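Local structure of monosaccharide ABC transporter substrate-binding protein, CUT2 family (Bradyrhizobium sp., 4YHS) at residues T117-I122 / K141-D146; Y174-H179 / K212-K217; E185-W190 / P243-V248. The protein probably captures a sugar or related small solute in the periplasm and hands it to a CUT2-family ABC transporter for uptake. One frame throughout, in Å; residues are numbered along the deposited sequence.

Contact 1 (T117-I122 / K141-D146)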
ATOM      1  N   THR A 117      16.144 -22.838  -1.489  1.00 24.95           N
ATOM      2  CA  THR A 117      15.674 -21.688  -2.236  1.00 24.32           C
ATOM      3  C   THR A 117      16.840 -20.737  -2.543  1.00 24.23           C
ATOM      4  O   THR A 117      17.897 -20.817  -1.903  1.00 23.12           O
ATOM      5  CB  THR A 117      14.586 -20.944  -1.467  1.00 26.09           C
ATOM      6  OG1 THR A 117      13.931 -20.034  -2.332  1.00 23.26           O
ATOM      7  CG2 THR A 117      15.170 -20.186  -0.289  1.00 24.66           C
ATOM      8  N   ASP A 118      16.652 -19.856  -3.517  1.00 21.70           N
ATOM      9  CA  ASP A 118      17.684 -18.891  -3.888  1.00 26.42           C
ATOM     10  C   ASP A 118      17.553 -17.526  -3.225  1.00 25.60           C
ATOM     11  O   ASP A 118      18.567 -16.909  -2.908  1.00 19.48           O
ATOM     12  CB  ASP A 118      17.704 -18.730  -5.407  1.00 22.07           C
ATOM     13  CG  ASP A 118      18.025 -20.022  -6.111  1.00 22.91           C
ATOM     14  OD1 ASP A 118      18.901 -20.767  -5.621  1.00 32.69           O
ATOM     15  OD2 ASP A 118      17.427 -20.298  -7.164  1.00 28.60           O
ATOM     16  N   ALA A 119      16.318 -17.064  -3.023  1.00 20.13           N
ATOM     17  CA  ALA A 119      16.037 -15.794  -2.344  1.00 20.10           C
ATOM     18  C   ALA A 119      14.712 -15.902  -1.598  1.00 18.29           C
ATOM     19  O   ALA A 119      13.877 -16.736  -1.941  1.00 20.19           O
ATOM     20  CB  ALA A 119      15.990 -14.628  -3.347  1.00 17.59           C
ATOM     21  N   VAL A 120      14.560 -15.057  -0.576  1.00 17.16           N
ATOM     22  CA  VAL A 120      13.340 -14.977   0.211  1.00 18.28           C
ATOM     23  C   VAL A 120      12.749 -13.556   0.146  1.00 19.34           C
ATOM     24  O   VAL A 120      13.423 -12.587   0.464  1.00 17.04           O
ATOM     25  CB  VAL A 120      13.599 -15.386   1.685  1.00 16.00           C
ATOM     26  CG1 VAL A 120      12.317 -15.272   2.486  1.00 20.23           C
ATOM     27  CG2 VAL A 120      14.135 -16.826   1.758  1.00 18.33           C
ATOM     28  N   ILE A 121      11.486 -13.451  -0.257  1.00 16.44           N
ATOM     29  CA  ILE A 121      10.746 -12.199  -0.292  1.00 17.62           C
ATOM     30  C   ILE A 121       9.728 -12.261   0.840  1.00 20.27           C
ATOM     31  O   ILE A 121       8.975 -13.198   0.915  1.00 15.79           O
ATOM     32  CB  ILE A 121      10.076 -12.017  -1.682  1.00 17.29           C
ATOM     33  CG1 ILE A 121      11.164 -11.898  -2.754  1.00 18.63           C
ATOM     34  CG2 ILE A 121       9.172 -10.807  -1.728  1.00 18.02           C
ATOM     35  CD1 ILE A 121      10.607 -12.015  -4.172  1.00 18.01           C
ATOM     36  N   ILE A 122       9.742 -11.279   1.735  1.00 15.04           N
ATOM     37  CA  ILE A 122       8.937 -11.328   2.962  1.00 12.75           C
ATOM     38  C   ILE A 122       8.019 -10.119   3.125  1.00 14.43           C
ATOM     39  O   ILE A 122       8.478  -8.982   3.106  1.00 14.93           O
ATOM     40  CB  ILE A 122       9.830 -11.375   4.218  1.00 17.06           C
ATOM     41  CG1 ILE A 122      10.777 -12.558   4.201  1.00 19.91           C
ATOM     42  CG2 ILE A 122       8.989 -11.465   5.500  1.00 18.04           C
ATOM     43  CD1 ILE A 122      11.728 -12.574   5.388  1.00 17.07           C
ATOM     44  N   LYS A 141      23.998 -16.672   2.696  1.00 40.42           N
ATOM     45  CA  LYS A 141      24.139 -15.951   1.434  1.00 34.99           C
ATOM     46  C   LYS A 141      22.872 -15.986   0.578  1.00 34.07           C
ATOM     47  O   LYS A 141      22.922 -15.949  -0.651  1.00 41.60           O
ATOM     48  CB  LYS A 141      25.312 -16.511   0.640  1.00 45.53           C
ATOM     49  CG  LYS A 141      26.595 -16.559   1.441  1.00 48.82           C
ATOM     50  CD  LYS A 141      27.696 -17.291   0.677  1.00 59.63           C
ATOM     51  CE  LYS A 141      28.568 -16.329  -0.108  1.00 52.59           C
ATOM     52  NZ  LYS A 141      29.784 -16.027   0.667  1.00 42.05           N
ATOM     53  N   ILE A 142      21.733 -16.023   1.245  1.00 28.97           N
ATOM     54  CA  ILE A 142      20.446 -15.912   0.574  1.00 20.77           C
ATOM     55  C   ILE A 142      19.882 -14.476   0.696  1.00 20.67           C
ATOM     56  O   ILE A 142      19.659 -14.003   1.805  1.00 24.87           O
ATOM     57  CB  ILE A 142      19.455 -16.927   1.170  1.00 22.77           C
ATOM     58  CG1 ILE A 142      19.935 -18.371   0.888  1.00 27.04           C
ATOM     59  CG2 ILE A 142      18.052 -16.700   0.610  1.00 29.21           C
ATOM     60  CD1 ILE A 142      19.170 -19.426   1.645  1.00 32.28           C
ATOM     61  N   PRO A 143      19.651 -13.792  -0.437  1.00 26.23           N
ATOM     62  CA  PRO A 143      19.115 -12.426  -0.353  1.00 20.26           C
ATOM     63  C   PRO A 143      17.720 -12.411   0.259  1.00 22.29           C
ATOM     64  O   PRO A 143      16.913 -13.300  -0.055  1.00 18.92           O
ATOM     65  CB  PRO A 143      19.062 -11.966  -1.812  1.00 28.35           C
ATOM     66  CG  PRO A 143      19.931 -12.880  -2.558  1.00 31.49           C
ATOM     67  CD  PRO A 143      19.938 -14.177  -1.829  1.00 27.52           C
ATOM     68  N   VAL A 144      17.439 -11.413   1.092  1.00 18.17           N
ATOM     69  CA  VAL A 144      16.122 -11.271   1.704  1.00 17.96           C
ATOM     70  C   VAL A 144      15.573  -9.906   1.293  1.00 21.47           C
ATOM     71  O   VAL A 144      16.194  -8.866   1.539  1.00 20.99           O
ATOM     72  CB  VAL A 144      16.172 -11.403   3.245  1.00 19.15           C
ATOM     73  CG1 VAL A 144      14.784 -11.280   3.829  1.00 23.18           C
ATOM     74  CG2 VAL A 144      16.813 -12.748   3.652  1.00 22.76           C
ATOM     75  N   ILE A 145      14.386  -9.926   0.692  1.00 19.59           N
ATOM     76  CA  ILE A 145      13.706  -8.712   0.229  1.00 13.74           C
ATOM     77  C   ILE A 145      12.530  -8.353   1.148  1.00 16.63           C
ATOM     78  O   ILE A 145      11.666  -9.191   1.420  1.00 17.64           O
ATOM     79  CB  ILE A 145      13.147  -8.907  -1.190  1.00 18.13           C
ATOM     80  CG1 ILE A 145      14.185  -9.494  -2.130  1.00 23.25           C
ATOM     81  CG2 ILE A 145      12.611  -7.608  -1.738  1.00 15.65           C
ATOM     82  CD1 ILE A 145      15.377  -8.675  -2.299  1.00 25.07           C
ATOM     83  N   ASP A 146      12.500  -7.101   1.587  1.00 12.41           N
ATOM     84  CA  ASP A 146      11.458  -6.539   2.433  1.00 16.22           C
ATOM     85  C   ASP A 146      10.318  -5.985   1.565  1.00 17.74           C
ATOM     86  O   ASP A 146      10.465  -4.947   0.913  1.00 17.45           O
ATOM     87  CB  ASP A 146      12.113  -5.446   3.307  1.00 19.35           C
ATOM     88  CG  ASP A 146      11.167  -4.753   4.246  1.00 15.26           C
ATOM     89  OD1 ASP A 146       9.949  -5.086   4.313  1.00 18.45           O
ATOM     90  OD2 ASP A 146      11.700  -3.849   4.935  1.00 16.46           O
TER
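Val120 grips the neighbouring strand through both of its backbone polar atoms: its N donates to Pro143 O at 3.0 Å, and its O accepts from Ile145 N at 2.8 Å, so that it straddles Val144. Ile145 does the same in return around Ile121, since Ile145 O also takes the proton of Ile122 N (2.9 Å). The two strand segments run in parallel, 17° apart, and all three bonds are nearly straight. Just before this run, Pro143 has no N-H to offer Asp118 O; its ring CD sits there instead, 3.2 Å from that oxygen, and the pairing begins one step later.

The side chains sort themselves onto two faces. On one, Ile121 and Ile145 lie side by side and point the same way, CG1 to CG1 at 3.9 Å. On the other, Ile122 crosses Val144 obliquely: Ile122 CG1 is anti to the carbonyl carbon (chi1 -58°), which carries CD1 back along the strand to 3.7 Å from Val144 CG1. Ile142, still in the loop, turns toward 117-122 and lays its CG2 branch against Ala119 CA at 3.7 Å. Beta-branched residues suit these places, being at ease in extended backbone and filling both flanks of a sheet.

Further out, helix 299-314 covers Ile121 and Ile145 through Ala306, Gln309 and Ile313, while helices 102-115 and 131-138 pack on Val120, Ile122 and Val144. Past the hydrophobic run, Asp146 is buried but satisfied by a salt bridge to Lys159 and by Ile151 N. Helix 131-138 links the two strands, making this a beta-alpha-beta unit in a helix-sandwiched, mainly parallel sheet, as in the lobes of periplasmic sugar-binding proteins.

Contact 2 (Y174-H179 / K212-K217)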
ATOM      1  N   TYR A 174      -4.145  16.908  -2.400  1.00 20.04           N
ATOM      2  CA  TYR A 174      -5.291  16.869  -3.310  1.00 22.90           C
ATOM      3  C   TYR A 174      -6.408  17.827  -2.856  1.00 23.73           C
ATOM      4  O   TYR A 174      -6.952  18.622  -3.637  1.00 22.47           O
ATOM      5  CB  TYR A 174      -5.824  15.434  -3.396  1.00 20.46           C
ATOM      6  CG  TYR A 174      -6.952  15.210  -4.396  1.00 20.76           C
ATOM      7  CD1 TYR A 174      -6.679  14.992  -5.750  1.00 18.78           C
ATOM      8  CD2 TYR A 174      -8.278  15.194  -3.991  1.00 20.54           C
ATOM      9  CE1 TYR A 174      -7.716  14.766  -6.676  1.00 14.21           C
ATOM     10  CE2 TYR A 174      -9.300  14.970  -4.895  1.00 23.10           C
ATOM     11  CZ  TYR A 174      -9.011  14.755  -6.239  1.00 18.74           C
ATOM     12  OH  TYR A 174     -10.066  14.539  -7.103  1.00 20.55           O
ATOM     13  N   LEU A 175      -6.775  17.754  -1.594  1.00 21.00           N
ATOM     14  CA  LEU A 175      -7.810  18.651  -1.088  1.00 18.28           C
ATOM     15  C   LEU A 175      -7.306  20.087  -0.981  1.00 23.45           C
ATOM     16  O   LEU A 175      -7.997  21.026  -1.349  1.00 26.87           O
ATOM     17  CB  LEU A 175      -8.320  18.174   0.267  1.00 21.79           C
ATOM     18  CG  LEU A 175      -9.185  16.924   0.222  1.00 23.36           C
ATOM     19  CD1 LEU A 175      -9.535  16.528   1.616  1.00 30.89           C
ATOM     20  CD2 LEU A 175     -10.470  17.145  -0.604  1.00 23.01           C
ATOM     21  N   ALA A 176      -6.091  20.256  -0.468  1.00 22.58           N
ATOM     22  CA  ALA A 176      -5.555  21.597  -0.291  1.00 20.42           C
ATOM     23  C   ALA A 176      -5.466  22.378  -1.621  1.00 23.92           C
ATOM     24  O   ALA A 176      -5.664  23.585  -1.633  1.00 28.22           O
ATOM     25  CB  ALA A 176      -4.190  21.516   0.372  1.00 23.19           C
ATOM     26  N   LYS A 177      -5.181  21.682  -2.728  1.00 25.64           N
ATOM     27  CA  LYS A 177      -5.113  22.332  -4.035  1.00 31.02           C
ATOM     28  C   LYS A 177      -6.486  22.846  -4.461  1.00 30.37           C
ATOM     29  O   LYS A 177      -6.601  23.916  -5.065  1.00 30.20           O
ATOM     30  CB  LYS A 177      -4.561  21.364  -5.092  1.00 34.76           C
ATOM     31  CG  LYS A 177      -3.038  21.165  -5.087  1.00 42.55           C
ATOM     32  CD  LYS A 177      -2.677  19.926  -5.876  1.00 46.12           C
ATOM     33  CE  LYS A 177      -1.215  19.895  -6.278  1.00 59.48           C
ATOM     34  NZ  LYS A 177      -0.389  19.063  -5.362  1.00 62.17           N
ATOM     35  N   LYS A 178      -7.527  22.080  -4.146  1.00 32.23           N
ATOM     36  CA  LYS A 178      -8.906  22.473  -4.446  1.00 27.46           C
ATOM     37  C   LYS A 178      -9.387  23.644  -3.585  1.00 26.96           C
ATOM     38  O   LYS A 178     -10.333  24.347  -3.950  1.00 28.20           O
ATOM     39  CB  LYS A 178      -9.852  21.271  -4.263  1.00 29.88           C
ATOM     40  CG  LYS A 178      -9.551  20.141  -5.231  1.00 29.85           C
ATOM     41  CD  LYS A 178     -10.171  18.786  -4.843  1.00 34.50           C
ATOM     42  CE  LYS A 178     -11.650  18.728  -5.135  1.00 49.91           C
ATOM     43  NZ  LYS A 178     -11.922  18.594  -6.593  1.00 54.67           N
ATOM     44  N   HIS A 179      -8.733  23.858  -2.452  1.00 23.15           N
ATOM     45  CA  HIS A 179      -9.166  24.878  -1.501  1.00 25.24           C
ATOM     46  C   HIS A 179      -7.997  25.688  -0.938  1.00 38.45           C
ATOM     47  O   HIS A 179      -7.712  25.657   0.263  1.00 33.84           O
ATOM     48  CB  HIS A 179      -9.962  24.215  -0.387  1.00 21.63           C
ATOM     49  CG  HIS A 179     -11.164  23.472  -0.889  1.00 25.60           C
ATOM     50  ND1 HIS A 179     -12.330  24.113  -1.252  1.00 23.77           N
ATOM     51  CD2 HIS A 179     -11.370  22.151  -1.108  1.00 27.96           C
ATOM     52  CE1 HIS A 179     -13.206  23.212  -1.669  1.00 26.05           C
ATOM     53  NE2 HIS A 179     -12.650  22.020  -1.593  1.00 23.43           N
ATOM     54  N   LYS A 212      -1.977  22.051   5.842  1.00 30.27           N
ATOM     55  CA  LYS A 212      -1.575  23.247   6.561  1.00 27.26           C
ATOM     56  C   LYS A 212      -1.403  24.395   5.576  1.00 27.03           C
ATOM     57  O   LYS A 212      -0.857  24.213   4.489  1.00 28.79           O
ATOM     58  CB  LYS A 212      -0.285  22.964   7.330  1.00 26.45           C
ATOM     59  CG  LYS A 212       0.073  23.967   8.404  1.00 36.34           C
ATOM     60  CD  LYS A 212       0.990  23.366   9.522  1.00 68.92           C
ATOM     61  CE  LYS A 212       1.677  22.008   9.199  1.00 67.04           C
ATOM     62  NZ  LYS A 212       2.602  21.982   8.014  1.00 69.81           N
ATOM     63  N   GLY A 213      -1.914  25.567   5.948  1.00 29.56           N
ATOM     64  CA  GLY A 213      -1.779  26.753   5.123  1.00 40.94           C
ATOM     65  C   GLY A 213      -2.783  26.851   3.986  1.00 44.10           C
ATOM     66  O   GLY A 213      -2.596  27.658   3.077  1.00 49.61           O
ATOM     67  N   SER A 214      -3.838  26.039   4.024  1.00 31.29           N
ATOM     68  CA  SER A 214      -4.892  26.103   3.007  1.00 30.36           C
ATOM     69  C   SER A 214      -6.190  26.541   3.662  1.00 31.71           C
ATOM     70  O   SER A 214      -6.214  26.760   4.878  1.00 27.64           O
ATOM     71  CB  SER A 214      -5.074  24.750   2.320  1.00 33.34           C
ATOM     72  OG  SER A 214      -5.696  23.819   3.184  1.00 26.81           O
ATOM     73  N   ALA A 215      -7.267  26.660   2.877  1.00 27.60           N
ATOM     74  CA  ALA A 215      -8.579  27.021   3.442  1.00 33.51           C
ATOM     75  C   ALA A 215      -9.300  25.824   4.106  1.00 35.73           C
ATOM     76  O   ALA A 215     -10.421  25.962   4.621  1.00 35.13           O
ATOM     77  CB  ALA A 215      -9.462  27.651   2.353  1.00 27.09           C
ATOM     78  N   ILE A 216      -8.635  24.669   4.138  1.00 28.42           N
ATOM     79  CA  ILE A 216      -9.165  23.495   4.812  1.00 26.46           C
ATOM     80  C   ILE A 216      -9.080  23.650   6.319  1.00 29.54           C
ATOM     81  O   ILE A 216      -8.021  23.984   6.870  1.00 31.86           O
ATOM     82  CB  ILE A 216      -8.401  22.206   4.414  1.00 25.10           C
ATOM     83  CG1 ILE A 216      -8.615  21.880   2.927  1.00 29.45           C
ATOM     84  CG2 ILE A 216      -8.831  21.040   5.284  1.00 21.42           C
ATOM     85  CD1 ILE A 216      -7.535  21.005   2.371  1.00 37.94           C
ATOM     86  N   LYS A 217     -10.203  23.396   6.981  1.00 21.73           N
ATOM     87  CA  LYS A 217     -10.231  23.227   8.426  1.00 26.42           C
ATOM     88  C   LYS A 217     -10.519  21.746   8.698  1.00 22.61           C
ATOM     89  O   LYS A 217     -11.516  21.215   8.220  1.00 23.80           O
ATOM     90  CB  LYS A 217     -11.287  24.138   9.057  1.00 30.39           C
ATOM     91  CG  LYS A 217     -11.674  23.773  10.515  1.00 34.03           C
ATOM     92  CD  LYS A 217     -10.512  23.886  11.496  1.00 32.95           C
ATOM     93  CE  LYS A 217     -10.846  23.272  12.848  1.00 42.07           C
ATOM     94  NZ  LYS A 217      -9.669  23.277  13.782  1.00 46.49           N
TER
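Ile216 presses its CD1 methyl against the backbone of helix 164-178, 3.4 Å from Ala176 CA, tighter than an ordinary carbon contact. The methyl also lies 3.3 Å from Ala176 N and 3.6 Å from Leu175 CB. Its reach comes from the extended end of the side chain (chi2 158°), which carries CD1 closer to the helix than CB lies. Ala176 fits here because its single methyl lets the helix come this near; that CB in turn meets Ser214 CB at 3.9 Å.

One backbone bond ties the end of the helix to the turn before strand 216-218. His179, the first residue to leave helical geometry, presents its O to Ala215 N at 2.8 Å, with the donor tilted 19° from the carbonyl plane. Small residues line this approach: Ala215 CB lies 3.4 Å from the same oxygen.

Ser214 shapes the turn itself. Its OG stands between the backbone N and the carbonyl carbon (chi1 72°) and accepts from Ile216 N at 3.2 Å, an ST turn, while it also bonds to Val211 O. His179 CB faces Ala215 and Ile216, while its ring end reaches Tyr247, NE2 bonding to Tyr247 OH.

The chemistry is thus divided: a single hydrogen bond fixes the helix terminus against the turn, an internal serine bond sets the turn's shape, and apolar contact alone seats Ile216 on the helix.

Contact 3 (E185-W190 / P243-V248)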
ATOM      1  N   GLU A 185     -13.422  28.947   3.783  1.00 28.61           N
ATOM      2  CA  GLU A 185     -13.119  27.822   4.674  1.00 25.27           C
ATOM      3  C   GLU A 185     -14.066  26.655   4.372  1.00 27.15           C
ATOM      4  O   GLU A 185     -15.264  26.872   4.180  1.00 30.79           O
ATOM      5  CB  GLU A 185     -13.236  28.246   6.154  1.00 35.05           C
ATOM      6  CG  GLU A 185     -13.097  27.072   7.150  1.00 33.90           C
ATOM      7  CD  GLU A 185     -12.919  27.519   8.606  1.00 43.02           C
ATOM      8  OE1 GLU A 185     -12.847  28.735   8.842  1.00 36.29           O
ATOM      9  OE2 GLU A 185     -12.844  26.655   9.520  1.00 30.79           O
ATOM     10  N   VAL A 186     -13.523  25.434   4.308  1.00 26.48           N
ATOM     11  CA  VAL A 186     -14.309  24.209   4.150  1.00 27.35           C
ATOM     12  C   VAL A 186     -13.887  23.233   5.213  1.00 31.58           C
ATOM     13  O   VAL A 186     -12.710  23.171   5.567  1.00 25.47           O
ATOM     14  CB  VAL A 186     -14.147  23.553   2.755  1.00 24.54           C
ATOM     15  CG1 VAL A 186     -14.697  24.466   1.666  1.00 31.51           C
ATOM     16  CG2 VAL A 186     -12.677  23.196   2.479  1.00 27.91           C
ATOM     17  N   VAL A 187     -14.853  22.486   5.738  1.00 25.95           N
ATOM     18  CA  VAL A 187     -14.612  21.632   6.900  1.00 28.84           C
ATOM     19  C   VAL A 187     -14.442  20.191   6.484  1.00 23.63           C
ATOM     20  O   VAL A 187     -15.254  19.660   5.724  1.00 20.05           O
ATOM     21  CB  VAL A 187     -15.777  21.761   7.914  1.00 25.09           C
ATOM     22  CG1 VAL A 187     -15.588  20.820   9.091  1.00 26.31           C
ATOM     23  CG2 VAL A 187     -15.895  23.204   8.373  1.00 24.51           C
ATOM     24  N   VAL A 188     -13.359  19.563   6.950  1.00 20.45           N
ATOM     25  CA  VAL A 188     -13.135  18.146   6.687  1.00 21.64           C
ATOM     26  C   VAL A 188     -13.322  17.339   7.964  1.00 23.17           C
ATOM     27  O   VAL A 188     -12.686  17.627   8.973  1.00 21.83           O
ATOM     28  CB  VAL A 188     -11.711  17.859   6.167  1.00 18.39           C
ATOM     29  CG1 VAL A 188     -11.506  16.363   5.996  1.00 17.73           C
ATOM     30  CG2 VAL A 188     -11.432  18.624   4.847  1.00 22.27           C
ATOM     31  N   GLY A 189     -14.141  16.296   7.889  1.00 20.43           N
ATOM     32  CA  GLY A 189     -14.217  15.304   8.944  1.00 23.35           C
ATOM     33  C   GLY A 189     -13.181  14.253   8.602  1.00 17.93           C
ATOM     34  O   GLY A 189     -13.170  13.770   7.497  1.00 18.10           O
ATOM     35  N   TRP A 190     -12.298  13.959   9.550  1.00 17.44           N
ATOM     36  CA  TRP A 190     -11.107  13.119   9.333  1.00 16.98           C
ATOM     37  C   TRP A 190     -11.161  11.920  10.280  1.00 15.89           C
ATOM     38  O   TRP A 190     -11.290  12.090  11.503  1.00 20.24           O
ATOM     39  CB  TRP A 190      -9.863  13.982   9.535  1.00 18.24           C
ATOM     40  CG  TRP A 190      -8.510  13.291   9.448  1.00 16.31           C
ATOM     41  CD1 TRP A 190      -7.553  13.316  10.396  1.00 17.03           C
ATOM     42  CD2 TRP A 190      -7.974  12.516   8.359  1.00 21.98           C
ATOM     43  NE1 TRP A 190      -6.454  12.608   9.995  1.00 20.89           N
ATOM     44  CE2 TRP A 190      -6.681  12.108   8.745  1.00 19.78           C
ATOM     45  CE3 TRP A 190      -8.453  12.136   7.111  1.00 20.19           C
ATOM     46  CZ2 TRP A 190      -5.862  11.338   7.922  1.00 18.53           C
ATOM     47  CZ3 TRP A 190      -7.643  11.363   6.291  1.00 20.28           C
ATOM     48  CH2 TRP A 190      -6.373  10.976   6.693  1.00 19.78           C
ATOM     49  N   PRO A 243     -23.232  19.975  10.714  1.00 25.99           N
ATOM     50  CA  PRO A 243     -24.098  19.731   9.556  1.00 30.53           C
ATOM     51  C   PRO A 243     -23.513  20.248   8.252  1.00 32.38           C
ATOM     52  O   PRO A 243     -23.921  19.778   7.197  1.00 33.73           O
ATOM     53  CB  PRO A 243     -25.391  20.479   9.915  1.00 30.98           C
ATOM     54  CG  PRO A 243     -25.031  21.383  11.034  1.00 34.24           C
ATOM     55  CD  PRO A 243     -23.911  20.755  11.763  1.00 31.58           C
ATOM     56  N   ASN A 244     -22.552  21.167   8.326  1.00 33.99           N
ATOM     57  CA  ASN A 244     -21.967  21.763   7.130  1.00 27.35           C
ATOM     58  C   ASN A 244     -20.634  21.171   6.694  1.00 27.65           C
ATOM     59  O   ASN A 244     -19.949  21.759   5.842  1.00 25.42           O
ATOM     60  CB  ASN A 244     -21.810  23.259   7.350  1.00 32.27           C
ATOM     61  CG  ASN A 244     -21.774  24.036   6.060  1.00 55.98           C
ATOM     62  OD1 ASN A 244     -20.771  24.670   5.730  1.00 58.57           O
ATOM     63  ND2 ASN A 244     -22.873  23.987   5.314  1.00 66.21           N
ATOM     64  N   ILE A 245     -20.267  20.005   7.244  1.00 21.53           N
ATOM     65  CA  ILE A 245     -19.055  19.310   6.809  1.00 24.13           C
ATOM     66  C   ILE A 245     -19.094  19.240   5.295  1.00 26.61           C
ATOM     67  O   ILE A 245     -20.153  18.970   4.735  1.00 21.69           O
ATOM     68  CB  ILE A 245     -18.946  17.885   7.382  1.00 27.61           C
ATOM     69  CG1 ILE A 245     -18.530  17.919   8.844  1.00 35.96           C
ATOM     70  CG2 ILE A 245     -17.874  17.084   6.659  1.00 30.25           C
ATOM     71  CD1 ILE A 245     -18.625  16.554   9.519  1.00 34.07           C
ATOM     72  N   ARG A 246     -17.964  19.507   4.640  1.00 20.81           N
ATOM     73  CA  ARG A 246     -17.888  19.441   3.170  1.00 18.77           C
ATOM     74  C   ARG A 246     -17.260  18.118   2.689  1.00 20.46           C
ATOM     75  O   ARG A 246     -17.636  17.584   1.644  1.00 18.86           O
ATOM     76  CB  ARG A 246     -17.091  20.640   2.652  1.00 26.46           C
ATOM     77  CG  ARG A 246     -16.928  20.679   1.149  1.00 27.58           C
ATOM     78  CD  ARG A 246     -18.272  20.814   0.440  1.00 28.39           C
ATOM     79  NE  ARG A 246     -18.080  20.793  -1.008  1.00 37.17           N
ATOM     80  CZ  ARG A 246     -17.979  19.688  -1.736  1.00 36.11           C
ATOM     81  NH1 ARG A 246     -18.069  18.486  -1.166  1.00 27.91           N
ATOM     82  NH2 ARG A 246     -17.788  19.790  -3.044  1.00 39.23           N
ATOM     83  N   TYR A 247     -16.302  17.597   3.453  1.00 19.90           N
ATOM     84  CA  TYR A 247     -15.648  16.327   3.117  1.00 17.71           C
ATOM     85  C   TYR A 247     -15.579  15.397   4.299  1.00 18.63           C
ATOM     86  O   TYR A 247     -15.352  15.834   5.422  1.00 18.41           O
ATOM     87  CB  TYR A 247     -14.216  16.520   2.623  1.00 18.03           C
ATOM     88  CG  TYR A 247     -14.099  17.365   1.399  1.00 16.99           C
ATOM     89  CD1 TYR A 247     -14.365  16.842   0.154  1.00 20.92           C
ATOM     90  CD2 TYR A 247     -13.732  18.697   1.498  1.00 19.49           C
ATOM     91  CE1 TYR A 247     -14.262  17.611  -0.975  1.00 26.97           C
ATOM     92  CE2 TYR A 247     -13.628  19.496   0.364  1.00 24.40           C
ATOM     93  CZ  TYR A 247     -13.888  18.924  -0.875  1.00 20.05           C
ATOM     94  OH  TYR A 247     -13.802  19.661  -2.024  1.00 24.39           O
ATOM     95  N   VAL A 248     -15.752  14.111   4.008  1.00 20.11           N
ATOM     96  CA  VAL A 248     -15.517  13.035   4.949  1.00 15.14           C
ATOM     97  C   VAL A 248     -14.340  12.242   4.403  1.00 14.13           C
ATOM     98  O   VAL A 248     -14.425  11.661   3.317  1.00 16.51           O
ATOM     99  CB  VAL A 248     -16.754  12.147   5.112  1.00 15.10           C
ATOM    100  CG1 VAL A 248     -16.422  10.811   5.799  1.00 17.90           C
ATOM    101  CG2 VAL A 248     -17.823  12.913   5.867  1.00 19.62           C
TER
HETATM  102  O   HOH W   1     -17.957  25.843   5.571  1.00 40.41           O
HETATM  103  O   HOH W   2     -17.781  23.149   4.986  1.00 30.57           O
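The Tyr247 ring meets Val186 at its edge, where Val186 CG2 lies near the ring plane, 4.4 Å from CE2. Val188 CG2 comes to the same ring obliquely, 4.1 Å from CD2. One face is covered by the preceding residue: Arg246 CG stands 3.6 Å above the plane, offset toward the rim. Arg246 then bends at chi2 (63°) and lays one face of its guanidinium over the Tyr247 hydroxyl, with the group's NH1 in a salt bridge to Asp272. The tyrosine suits this place because its ring carbons take Val186 at the edge and Val188 obliquely, while the hydroxyl bonds to His179, beside Leu175 of helix 164-178.

Behind the ring, the backbones pair in parallel. Val187 O accepts two protons, from Arg246 N at 2.9 Å and Tyr247 N at 3.2 Å, both in the carbonyl plane. One carbonyl thus serves two successive N-H groups. Regular pairing follows, with Gly189 N donating to Tyr247 O at 2.8 Å. The bare CA of Gly189 leaves room for the Ile245 side chain, which Val187 CG1 crosses at about a right angle.

At the outer end, Val187 N donates to a water (3.1 Å) that also lies beside Asn244 O. Water therefore takes over where direct strand pairing stops, and the two-donor carbonyl of Val187 holds Arg246 and Tyr247 together against 186-191, while the Tyr247 hydroxyl, facing the Arg246 guanidinium, finds its hydrogen-bond partner outside the two segments.

Contact 1 lies on one side of the chain's centre and contacts 2 and 3 on the other, with about 43 Å between the centres of contacts 1 and 2. Contacts 1 and 3 are both buried pairings of parallel strands, in different sheets: the first is regular and lined by isoleucines and valines, the second has one carbonyl shared by two donors and a water between the backbones beside it. Contact 2 is only partly buried and joins a helix end to a turn. It touches contact 3 through neighbouring strands 216-218 and 186-191, where Lys217 O meets Val188 N, and their side chains pack together as Ile216 CG2 lies against Val188 CG2.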